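Local atomic coordinates of homospermidine synthase (Legionella pneumophila subsp. pneumophila str. Philadelphia 1, PDB entry 2PH5), a protein that binds NAD and probably catalyses the synthesis of the polyamine homospermidine. Residues T245-W250 with R314-Y319; Y255-G260 with A264-R269; T296-N301 with E417-D422; P455-L460 with Q465-R470. One frame throughout, in Å; residues are numbered along the deposited sequence.

Contact 1 of 4, residues T245-W250 with R314-Y319; sequences THEAHW and RPTVHY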
# COMPACT_ATOMS: atom_id res chain seq x y z
N THR A 245 -31.76 3.94 -4.81
CA THR A 245 -32.69 5.01 -5.12
C THR A 245 -32.50 6.28 -4.27
O THR A 245 -33.01 7.33 -4.63
CB THR A 245 -34.15 4.53 -4.98
OG1 THR A 245 -34.28 3.72 -3.81
CG2 THR A 245 -34.57 3.72 -6.20
N HIS A 246 -31.76 6.19 -3.17
CA HIS A 246 -31.54 7.37 -2.34
C HIS A 246 -30.43 8.25 -2.88
O HIS A 246 -30.41 9.45 -2.61
CB HIS A 246 -31.18 6.98 -0.91
CG HIS A 246 -29.73 6.63 -0.73
ND1 HIS A 246 -29.17 5.48 -1.23
CD2 HIS A 246 -28.71 7.32 -0.15
CE1 HIS A 246 -27.87 5.47 -0.98
NE2 HIS A 246 -27.57 6.58 -0.32
N GLU A 247 -29.49 7.65 -3.63
CA GLU A 247 -28.36 8.39 -4.19
C GLU A 247 -28.81 9.66 -4.88
O GLU A 247 -29.67 9.63 -5.77
CB GLU A 247 -27.59 7.53 -5.21
CG GLU A 247 -27.01 6.23 -4.65
CD GLU A 247 -25.90 6.45 -3.63
OE1 GLU A 247 -25.37 5.44 -3.13
OE2 GLU A 247 -25.57 7.61 -3.33
N ALA A 248 -28.21 10.77 -4.47
CA ALA A 248 -28.55 12.07 -5.03
C ALA A 248 -27.40 12.70 -5.80
O ALA A 248 -27.50 13.85 -6.25
CB ALA A 248 -29.00 13.00 -3.89
N HIS A 249 -26.31 11.96 -5.96
CA HIS A 249 -25.13 12.46 -6.68
C HIS A 249 -24.70 11.49 -7.77
O HIS A 249 -24.82 10.28 -7.62
CB HIS A 249 -23.98 12.64 -5.68
CG HIS A 249 -24.26 13.67 -4.63
ND1 HIS A 249 -23.98 15.01 -4.81
CD2 HIS A 249 -24.82 13.56 -3.40
CE1 HIS A 249 -24.35 15.68 -3.73
NE2 HIS A 249 -24.86 14.83 -2.86
N TRP A 250 -24.20 12.00 -8.89
CA TRP A 250 -23.78 11.11 -9.97
C TRP A 250 -22.27 11.22 -10.18
O TRP A 250 -21.76 12.27 -10.54
CB TRP A 250 -24.55 11.46 -11.25
CG TRP A 250 -24.21 10.60 -12.41
CD1 TRP A 250 -23.33 10.89 -13.42
CD2 TRP A 250 -24.68 9.27 -12.66
NE1 TRP A 250 -23.23 9.82 -14.28
CE2 TRP A 250 -24.05 8.81 -13.84
CE3 TRP A 250 -25.58 8.42 -12.00
CZ2 TRP A 250 -24.28 7.54 -14.37
CZ3 TRP A 250 -25.81 7.15 -12.53
CH2 TRP A 250 -25.16 6.72 -13.71
N ARG A 314 -34.57 0.62 -3.69
CA ARG A 314 -33.40 -0.16 -4.03
C ARG A 314 -32.20 0.45 -3.33
O ARG A 314 -31.93 1.64 -3.47
CB ARG A 314 -33.18 -0.13 -5.54
CG ARG A 314 -31.94 -0.85 -6.00
CD ARG A 314 -31.56 -0.40 -7.40
NE ARG A 314 -32.45 -0.94 -8.42
CZ ARG A 314 -32.58 -0.44 -9.64
NH1 ARG A 314 -31.88 0.63 -10.00
NH2 ARG A 314 -33.41 -1.02 -10.50
N PRO A 315 -31.49 -0.35 -2.53
CA PRO A 315 -30.31 0.15 -1.82
C PRO A 315 -29.07 0.09 -2.70
O PRO A 315 -29.06 -0.59 -3.72
CB PRO A 315 -30.21 -0.81 -0.63
CG PRO A 315 -30.64 -2.11 -1.25
CD PRO A 315 -31.86 -1.70 -2.06
N THR A 316 -28.04 0.82 -2.31
CA THR A 316 -26.79 0.80 -3.05
C THR A 316 -26.04 -0.41 -2.49
O THR A 316 -26.04 -0.63 -1.27
CB THR A 316 -25.99 2.12 -2.83
OG1 THR A 316 -26.57 3.15 -3.63
CG2 THR A 316 -24.53 1.94 -3.21
N VAL A 317 -25.43 -1.19 -3.37
CA VAL A 317 -24.69 -2.38 -2.96
C VAL A 317 -23.37 -2.51 -3.70
O VAL A 317 -23.33 -2.48 -4.93
CB VAL A 317 -25.49 -3.68 -3.22
CG1 VAL A 317 -24.71 -4.87 -2.66
CG2 VAL A 317 -26.87 -3.59 -2.58
N HIS A 318 -22.30 -2.68 -2.93
CA HIS A 318 -20.97 -2.86 -3.48
C HIS A 318 -20.04 -3.41 -2.41
O HIS A 318 -20.40 -3.49 -1.24
CB HIS A 318 -20.43 -1.55 -4.07
CG HIS A 318 -20.11 -0.49 -3.06
ND1 HIS A 318 -19.05 -0.61 -2.18
CD2 HIS A 318 -20.66 0.72 -2.83
CE1 HIS A 318 -18.97 0.49 -1.46
NE2 HIS A 318 -19.93 1.32 -1.83
N TYR A 319 -18.84 -3.80 -2.85
CA TYR A 319 -17.82 -4.40 -2.00
C TYR A 319 -16.82 -3.35 -1.48
O TYR A 319 -16.43 -2.43 -2.20
CB TYR A 319 -17.11 -5.48 -2.84
CG TYR A 319 -16.29 -6.53 -2.10
CD1 TYR A 319 -15.43 -7.39 -2.80
CD2 TYR A 319 -16.37 -6.65 -0.71
CE1 TYR A 319 -14.65 -8.35 -2.12
CE2 TYR A 319 -15.61 -7.60 -0.02
CZ TYR A 319 -14.75 -8.45 -0.73
OH TYR A 319 -14.01 -9.39 -0.05

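Contact 2 of 4, residues Y255-G260 with A264-R269; sequences YSHSNG and AIYLSR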
# COMPACT_ATOMS: atom_id res chain seq x y z
N TYR A 255 -20.98 5.53 -15.55
CA TYR A 255 -21.75 5.24 -16.74
C TYR A 255 -22.58 3.97 -16.54
O TYR A 255 -22.26 3.12 -15.71
CB TYR A 255 -20.83 5.06 -17.95
CG TYR A 255 -19.84 3.93 -17.83
CD1 TYR A 255 -18.68 4.07 -17.06
CD2 TYR A 255 -20.06 2.71 -18.48
CE1 TYR A 255 -17.76 3.03 -16.94
CE2 TYR A 255 -19.14 1.66 -18.37
CZ TYR A 255 -18.00 1.83 -17.60
OH TYR A 255 -17.08 0.81 -17.48
N SER A 256 -23.66 3.85 -17.32
CA SER A 256 -24.54 2.70 -17.24
C SER A 256 -24.67 2.04 -18.59
O SER A 256 -24.34 2.62 -19.62
CB SER A 256 -25.93 3.12 -16.75
OG SER A 256 -25.95 3.24 -15.34
N HIS A 257 -25.15 0.80 -18.59
CA HIS A 257 -25.35 0.04 -19.81
C HIS A 257 -26.84 -0.00 -20.16
O HIS A 257 -27.63 -0.63 -19.44
CB HIS A 257 -24.83 -1.40 -19.65
CG HIS A 257 -23.34 -1.52 -19.78
ND1 HIS A 257 -22.67 -1.22 -20.95
CD2 HIS A 257 -22.40 -1.95 -18.91
CE1 HIS A 257 -21.38 -1.45 -20.78
NE2 HIS A 257 -21.19 -1.90 -19.56
N SER A 258 -27.21 0.66 -21.25
CA SER A 258 -28.61 0.71 -21.70
C SER A 258 -29.25 -0.68 -21.76
O SER A 258 -30.43 -0.85 -21.42
CB SER A 258 -28.70 1.39 -23.07
OG SER A 258 -28.29 2.74 -23.01
N ASN A 259 -28.49 -1.68 -22.19
CA ASN A 259 -29.01 -3.04 -22.29
C ASN A 259 -28.52 -3.93 -21.15
O ASN A 259 -29.14 -4.95 -20.84
CB ASN A 259 -28.62 -3.66 -23.63
CG ASN A 259 -29.35 -3.01 -24.80
OD1 ASN A 259 -29.21 -1.80 -25.04
ND2 ASN A 259 -30.14 -3.80 -25.53
N GLY A 260 -27.42 -3.53 -20.52
CA GLY A 260 -26.89 -4.30 -19.41
C GLY A 260 -27.84 -4.25 -18.22
O GLY A 260 -29.01 -3.93 -18.39
N ALA A 264 -27.21 -1.64 -12.07
CA ALA A 264 -25.78 -1.37 -11.95
C ALA A 264 -25.25 -0.11 -12.60
O ALA A 264 -25.74 0.36 -13.63
CB ALA A 264 -24.98 -2.57 -12.44
N ILE A 265 -24.20 0.41 -11.98
CA ILE A 265 -23.54 1.60 -12.46
C ILE A 265 -22.06 1.22 -12.48
O ILE A 265 -21.61 0.39 -11.69
CB ILE A 265 -23.81 2.78 -11.49
CG1 ILE A 265 -22.99 4.00 -11.90
CG2 ILE A 265 -23.49 2.38 -10.06
CD1 ILE A 265 -23.08 5.13 -10.90
N TYR A 266 -21.31 1.80 -13.40
CA TYR A 266 -19.90 1.48 -13.48
C TYR A 266 -19.06 2.73 -13.39
O TYR A 266 -19.56 3.84 -13.55
CB TYR A 266 -19.59 0.72 -14.77
CG TYR A 266 -20.28 -0.62 -14.84
CD1 TYR A 266 -21.65 -0.71 -15.11
CD2 TYR A 266 -19.60 -1.80 -14.55
CE1 TYR A 266 -22.32 -1.93 -15.08
CE2 TYR A 266 -20.26 -3.03 -14.52
CZ TYR A 266 -21.62 -3.08 -14.78
OH TYR A 266 -22.28 -4.28 -14.72
N LEU A 267 -17.78 2.54 -13.11
CA LEU A 267 -16.84 3.64 -13.00
C LEU A 267 -15.70 3.34 -13.97
O LEU A 267 -15.34 2.18 -14.17
CB LEU A 267 -16.32 3.73 -11.56
CG LEU A 267 -16.85 4.83 -10.64
CD1 LEU A 267 -18.36 4.96 -10.73
CD2 LEU A 267 -16.42 4.53 -9.21
N SER A 268 -15.15 4.38 -14.59
CA SER A 268 -14.05 4.20 -15.54
C SER A 268 -12.86 3.49 -14.88
O SER A 268 -12.47 2.40 -15.28
CB SER A 268 -13.58 5.55 -16.08
OG SER A 268 -14.68 6.30 -16.58
N ARG A 269 -12.30 4.13 -13.86
CA ARG A 269 -11.15 3.59 -13.13
C ARG A 269 -11.33 2.12 -12.71
O ARG A 269 -12.45 1.67 -12.48
CB ARG A 269 -10.90 4.46 -11.90
CG ARG A 269 -10.80 5.94 -12.25
CD ARG A 269 -10.53 6.80 -11.04
NE ARG A 269 -9.26 6.47 -10.41
CZ ARG A 269 -8.74 7.14 -9.40
NH1 ARG A 269 -9.39 8.19 -8.89
NH2 ARG A 269 -7.58 6.77 -8.88

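Contact 3 of 4, residues T296-N301 with E417-D422; sequences TISLTN and EPEEVD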
# COMPACT_ATOMS: atom_id res chain seq x y z
N THR A 296 -23.34 -8.73 -6.71
CA THR A 296 -23.70 -7.33 -6.53
C THR A 296 -25.04 -7.08 -7.21
O THR A 296 -25.96 -6.52 -6.62
CB THR A 296 -22.65 -6.38 -7.13
OG1 THR A 296 -21.38 -6.60 -6.50
CG2 THR A 296 -23.06 -4.93 -6.92
N ILE A 297 -25.15 -7.52 -8.46
CA ILE A 297 -26.38 -7.33 -9.22
C ILE A 297 -27.51 -8.21 -8.70
O ILE A 297 -28.66 -7.77 -8.61
CB ILE A 297 -26.15 -7.63 -10.70
CG1 ILE A 297 -24.94 -6.85 -11.20
CG2 ILE A 297 -27.41 -7.29 -11.50
CD1 ILE A 297 -24.93 -5.38 -10.82
N SER A 298 -27.18 -9.45 -8.36
CA SER A 298 -28.17 -10.39 -7.85
C SER A 298 -28.75 -9.91 -6.52
O SER A 298 -29.96 -10.01 -6.30
CB SER A 298 -27.54 -11.77 -7.70
OG SER A 298 -26.42 -11.73 -6.82
N LEU A 299 -27.91 -9.40 -5.63
CA LEU A 299 -28.39 -8.92 -4.34
C LEU A 299 -29.23 -7.66 -4.50
O LEU A 299 -30.29 -7.53 -3.89
CB LEU A 299 -27.23 -8.64 -3.39
CG LEU A 299 -26.52 -9.87 -2.83
CD1 LEU A 299 -25.34 -9.45 -1.96
CD2 LEU A 299 -27.51 -10.70 -2.05
N THR A 300 -28.74 -6.73 -5.31
CA THR A 300 -29.45 -5.48 -5.53
C THR A 300 -30.89 -5.73 -6.01
O THR A 300 -31.84 -5.20 -5.43
CB THR A 300 -28.71 -4.59 -6.55
OG1 THR A 300 -27.41 -4.27 -6.05
CG2 THR A 300 -29.48 -3.31 -6.79
N ASN A 301 -31.03 -6.53 -7.06
CA ASN A 301 -32.34 -6.86 -7.60
C ASN A 301 -33.17 -7.59 -6.54
O ASN A 301 -34.37 -7.37 -6.41
CB ASN A 301 -32.21 -7.74 -8.85
CG ASN A 301 -31.64 -6.98 -10.05
OD1 ASN A 301 -31.48 -5.76 -10.00
ND2 ASN A 301 -31.34 -7.70 -11.12
N GLU A 417 -29.85 -20.00 -6.62
CA GLU A 417 -28.84 -19.06 -6.13
C GLU A 417 -28.94 -18.97 -4.62
O GLU A 417 -30.00 -19.21 -4.05
CB GLU A 417 -29.03 -17.69 -6.76
CG GLU A 417 -28.74 -17.69 -8.24
CD GLU A 417 -28.82 -16.31 -8.85
OE1 GLU A 417 -29.90 -15.69 -8.79
OE2 GLU A 417 -27.79 -15.85 -9.40
N PRO A 418 -27.84 -18.60 -3.94
CA PRO A 418 -27.88 -18.51 -2.48
C PRO A 418 -29.05 -17.69 -1.91
O PRO A 418 -29.51 -17.98 -0.81
CB PRO A 418 -26.51 -17.94 -2.13
CG PRO A 418 -26.09 -17.22 -3.38
CD PRO A 418 -26.55 -18.13 -4.47
N GLU A 419 -29.54 -16.71 -2.66
CA GLU A 419 -30.66 -15.89 -2.19
C GLU A 419 -31.94 -16.71 -2.01
O GLU A 419 -32.81 -16.34 -1.21
CB GLU A 419 -30.95 -14.73 -3.15
CG GLU A 419 -29.92 -13.62 -3.10
CD GLU A 419 -28.73 -13.88 -4.01
OE1 GLU A 419 -28.35 -15.05 -4.17
OE2 GLU A 419 -28.19 -12.89 -4.55
N GLU A 420 -32.05 -17.80 -2.75
CA GLU A 420 -33.21 -18.67 -2.67
C GLU A 420 -33.08 -19.75 -1.60
O GLU A 420 -33.95 -20.63 -1.48
CB GLU A 420 -33.44 -19.34 -4.02
CG GLU A 420 -33.78 -18.39 -5.14
CD GLU A 420 -33.58 -19.02 -6.51
OE1 GLU A 420 -32.42 -19.10 -6.95
OE2 GLU A 420 -34.58 -19.45 -7.13
N VAL A 421 -32.01 -19.70 -0.81
CA VAL A 421 -31.79 -20.69 0.24
C VAL A 421 -32.03 -20.09 1.63
O VAL A 421 -31.71 -18.92 1.88
CB VAL A 421 -30.34 -21.24 0.17
CG1 VAL A 421 -30.14 -22.36 1.18
CG2 VAL A 421 -30.05 -21.71 -1.24
N ASP A 422 -32.61 -20.89 2.52
CA ASP A 422 -32.92 -20.46 3.89
C ASP A 422 -31.63 -20.15 4.65
O ASP A 422 -30.83 -21.04 4.94
CB ASP A 422 -33.71 -21.57 4.60
CG ASP A 422 -34.05 -21.22 6.03
OD1 ASP A 422 -34.48 -20.06 6.27
OD2 ASP A 422 -33.91 -22.09 6.90

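Contact 4 of 4, residues P455-L460 with Q465-R470; sequences PEEVDL and QFFNIR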
# COMPACT_ATOMS: atom_id res chain seq x y z
N PRO A 455 -9.84 19.37 2.95
CA PRO A 455 -11.30 19.26 2.99
C PRO A 455 -11.93 18.69 1.72
O PRO A 455 -11.88 19.31 0.65
CB PRO A 455 -11.74 20.71 3.25
CG PRO A 455 -10.69 21.50 2.55
CD PRO A 455 -9.42 20.78 2.97
N GLU A 456 -12.51 17.50 1.84
CA GLU A 456 -13.17 16.84 0.72
C GLU A 456 -14.65 17.20 0.74
O GLU A 456 -15.31 17.07 1.77
CB GLU A 456 -12.99 15.31 0.81
CG GLU A 456 -13.77 14.52 -0.24
CD GLU A 456 -13.41 13.03 -0.28
OE1 GLU A 456 -14.11 12.27 -0.99
OE2 GLU A 456 -12.44 12.63 0.40
N GLU A 457 -15.17 17.67 -0.39
CA GLU A 457 -16.57 18.06 -0.47
C GLU A 457 -17.48 16.93 0.01
O GLU A 457 -17.39 15.80 -0.47
CB GLU A 457 -16.91 18.44 -1.92
CG GLU A 457 -18.13 19.33 -2.07
CD GLU A 457 -18.30 19.82 -3.50
OE1 GLU A 457 -17.33 20.39 -4.04
OE2 GLU A 457 -19.39 19.63 -4.07
N VAL A 458 -18.34 17.23 0.97
CA VAL A 458 -19.24 16.23 1.51
C VAL A 458 -20.68 16.72 1.52
O VAL A 458 -20.94 17.91 1.37
CB VAL A 458 -18.85 15.86 2.95
CG1 VAL A 458 -17.47 15.21 2.96
CG2 VAL A 458 -18.87 17.10 3.82
N ASP A 459 -21.60 15.79 1.69
CA ASP A 459 -23.03 16.10 1.72
C ASP A 459 -23.52 15.82 3.15
O ASP A 459 -23.87 14.69 3.49
CB ASP A 459 -23.76 15.23 0.70
CG ASP A 459 -25.23 15.56 0.57
OD1 ASP A 459 -25.89 14.99 -0.32
OD2 ASP A 459 -25.73 16.39 1.36
N LEU A 460 -23.51 16.86 3.98
CA LEU A 460 -23.93 16.77 5.38
C LEU A 460 -25.39 16.33 5.52
O LEU A 460 -25.79 15.83 6.57
CB LEU A 460 -23.74 18.11 6.08
CG LEU A 460 -22.29 18.60 6.11
CD1 LEU A 460 -22.21 20.01 6.68
CD2 LEU A 460 -21.46 17.63 6.95
N GLN A 465 -24.67 8.90 1.48
CA GLN A 465 -24.59 9.17 0.04
C GLN A 465 -23.25 8.69 -0.50
O GLN A 465 -22.21 8.95 0.10
CB GLN A 465 -24.72 10.67 -0.24
CG GLN A 465 -26.12 11.21 -0.07
CD GLN A 465 -27.02 10.89 -1.24
OE1 GLN A 465 -28.18 10.54 -1.07
NE2 GLN A 465 -26.49 11.03 -2.44
N PHE A 466 -23.27 8.02 -1.64
CA PHE A 466 -22.03 7.52 -2.24
C PHE A 466 -21.03 8.67 -2.38
O PHE A 466 -19.81 8.47 -2.30
CB PHE A 466 -22.31 6.88 -3.60
CG PHE A 466 -21.13 6.16 -4.18
CD1 PHE A 466 -20.55 6.59 -5.37
CD2 PHE A 466 -20.58 5.05 -3.53
CE1 PHE A 466 -19.45 5.94 -5.90
CE2 PHE A 466 -19.47 4.39 -4.05
CZ PHE A 466 -18.90 4.84 -5.24
N PHE A 467 -21.54 9.88 -2.56
CA PHE A 467 -20.72 11.07 -2.69
C PHE A 467 -19.78 11.21 -1.48
O PHE A 467 -18.66 11.71 -1.61
CB PHE A 467 -21.64 12.29 -2.81
CG PHE A 467 -20.94 13.56 -3.21
CD1 PHE A 467 -20.46 13.73 -4.50
CD2 PHE A 467 -20.80 14.60 -2.30
CE1 PHE A 467 -19.85 14.93 -4.89
CE2 PHE A 467 -20.19 15.80 -2.67
CZ PHE A 467 -19.72 15.96 -3.97
N ASN A 468 -20.23 10.77 -0.30
CA ASN A 468 -19.42 10.86 0.92
C ASN A 468 -18.55 9.62 1.16
O ASN A 468 -17.48 9.71 1.76
CB ASN A 468 -20.29 11.05 2.17
CG ASN A 468 -21.12 12.31 2.13
OD1 ASN A 468 -20.61 13.41 1.90
ND2 ASN A 468 -22.42 12.16 2.37
N ILE A 469 -19.02 8.47 0.69
CA ILE A 469 -18.30 7.23 0.89
C ILE A 469 -17.08 7.07 -0.02
O ILE A 469 -16.00 6.69 0.43
CB ILE A 469 -19.26 6.03 0.75
CG1 ILE A 469 -20.29 6.10 1.89
CG2 ILE A 469 -18.49 4.71 0.79
CD1 ILE A 469 -21.54 5.28 1.67
N ARG A 470 -17.24 7.39 -1.30
CA ARG A 470 -16.11 7.28 -2.21
C ARG A 470 -15.02 8.29 -1.87
O ARG A 470 -15.28 9.49 -1.81
CB ARG A 470 -16.52 7.49 -3.65
CG ARG A 470 -15.36 7.27 -4.59
CD ARG A 470 -15.64 7.85 -5.92
NE ARG A 470 -14.53 7.64 -6.85
CZ ARG A 470 -14.65 7.83 -8.16
NH1 ARG A 470 -13.61 7.63 -8.96
NH2 ARG A 470 -15.81 8.21 -8.66

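Contact 1 of 4, residues T245-W250 with R314-Y319
The tighter part of the contact lies where the buried Thr316 meets Glu247. The hydroxyl OG1 of Thr316 donates to OE1 of Glu247 over 2.6 Å, using the anti lone pair of the carboxylate. In Glu247, chi1 (-60°) sets CG beside the backbone N, 3.3 Å from Thr316 OG1, and the bend at chi2 (-66°) brings OE1 to the hydroxyl. The other oxygen, OE2, accepts the backbone N of Phe466, so each carboxylate oxygen takes a bond, while Thr316 OG1 donates to Glu247 and accepts from Gly244 N. The His246 ring comes in beside them, its CE1 3.8 Å from Thr316 OG1, and is held by a bond from NE2 to the carbonyl of Trp464.

The exposed Thr245 marks the solvent side. Its backbone N bonds firmly to Arg314 O at 2.7 Å in the carbonyl plane, and its OG1 adds a longer bond to the same oxygen at 3.2 Å, tilted from that plane. Only the apolar contact is loose here, Thr245 CG2 grazing Arg314 CB at 4.1 Å. The arrangement is that of a loop held by one backbone bond and by polar side chains to a strand of a mixed beta-sheet, here strand 311-322 within the saccharopine dehydrogenase C-terminal family region.

Contact 2 of 4, residues Y255-G260 with A264-R269
Tyr255 lays one face of its ring over the CB of Tyr266, a CH-pi contact in which CB stands 3.7 Å from the ring centroid and 23° off the normal. The nearest atoms are Tyr255 CZ and Tyr266 CB, 3.4 Å apart. With CG placed between its own backbone N and carbonyl carbon (chi1 61°), the Tyr255 ring is brought back across the neighbouring strand, and its edge meets the backbone N of Ser268. The two tyrosine rings are inclined at 34°. His257 turns its edge toward the face of the Tyr266 ring, with centroids 5.3 Å apart and its CD2 3.8 Å from Tyr266 CE1, which completes an aromatic cluster.

Tyr255 and Tyr266 are an antiparallel hydrogen-bonded pair, joining strands 254-255 and 264-267 in a small antiparallel sheet. Tyr266 N donates to Tyr255 O at 2.8 Å, and Tyr255 N returns a bond to Tyr266 O at 3.0 Å. Past this pair the partnership fades to a weak bond from Ser256 OG to Ala264 O. Strand 264-267 is itself held from its other edge by strand 238-242, through backbone bonds of Ile265 with Ile241 and Leu267 with Ala239. At the corner of 268-269, Ser268 OG bonds to Asp253 O.

Contact 3 of 4, residues T296-N301 with E417-D422
Backbone to backbone the segments stay well apart, the nearest CA atoms being those of Leu299 on the helix 295-302 and Glu419 in the 3-10 turn 418-420, at 7.6 Å, so the gap is bridged by side chains. Glu419 does most of this. Its chain bends at chi2 (86°), which turns the carboxylate toward the helix, and OE2 receives the hydroxyl OG of Ser298 on its syn lone pair at 3.1 Å. The Ser298 CB is also 3.4 Å from Glu419 OE2. Beside this polar bond, the Leu299 side chain crosses that of Glu419 at about a right angle, bringing Leu299 CD2 3.4 Å from Glu419 OE2 and 3.9 Å from its CG. The same carboxylate oxygen therefore meets a hydroxyl and an apolar branch in a buried setting, where the hydrogen bond may help to offset the cost of burying its charge.

Glu417 reaches the helix less closely, its OE2 lying 4.4 Å from Ser298 CB, and its main partner is Arg138, through a salt bridge from OE1. Helix 158-176 covers the pair, with Ser164 touching both Leu299 and Glu419. The Ser298 side chain lies about 6 Å from that of Pro160, an NAD-binding residue, and the Glu419 side chain about 11 Å from the bound dinucleotide, so this is a helix-to-3-10 contact near, but not in, the NAD site.

Contact 4 of 4, residues P455-L460 with Q465-R470
Two hydrogen bonds join the amide of Asn468 to the backbone of Asp459. The shorter runs from Asp459 N to Asn468 OD1 at 2.6 Å, almost straight at 170°, in the carbonyl plane and on a lone pair. The second leads from Asn468 ND2 to Asp459 O at 3.1 Å, tilted from both the carbonyl and the amide plane. Together they fix the rotation of the amide, whose CG lies beside its backbone N (chi1 -60°).

Van der Waals contacts of oxygens with carbon lie around this pair. Asn468 OD1 is also 3.2 Å from Val458 CB, and the Phe467 ring brings CE2 to 3.6 Å from the carbonyl O of Glu457. The Glu457 side chain runs past the same ring, its OE2 3.7 Å from Phe467 CZ, while His249 stacks on that ring.

Charged groups bond to residues outside the two segments. Asp459 OD1 accepts His249 NE2. Glu456 is poorly ordered; as modelled, its OE2 forms a salt bridge with Arg277 and Glu456 OE1 takes the backbone N of Asn472. An asparagine amide that both donates to and accepts from one residue's backbone thus holds the extended segment to the short helix 466-469 without a regular strand pairing.

In the fold
Following the chain from the N terminus, contact 1 opens at 245-250 and closes only at 314-319, tying a loop after strand 238-242 to the long strand 311-322 of the mixed sheet. Contact 2 is nested inside that loop and closes a short loop of the small antiparallel sheet; Trp250 packs on Ile265 between the two. Contact 3 crosses contact 1: its segment 296-301, on helix 295-302, lies inside the first loop, where Thr300 meets Val317 and Arg314, and its partner 417-422 lies beyond. Contact 4 follows all three near the C terminus. Both of its segments bond back to the 245-250 loop of contact 1, and Arg470 packs on contact 2.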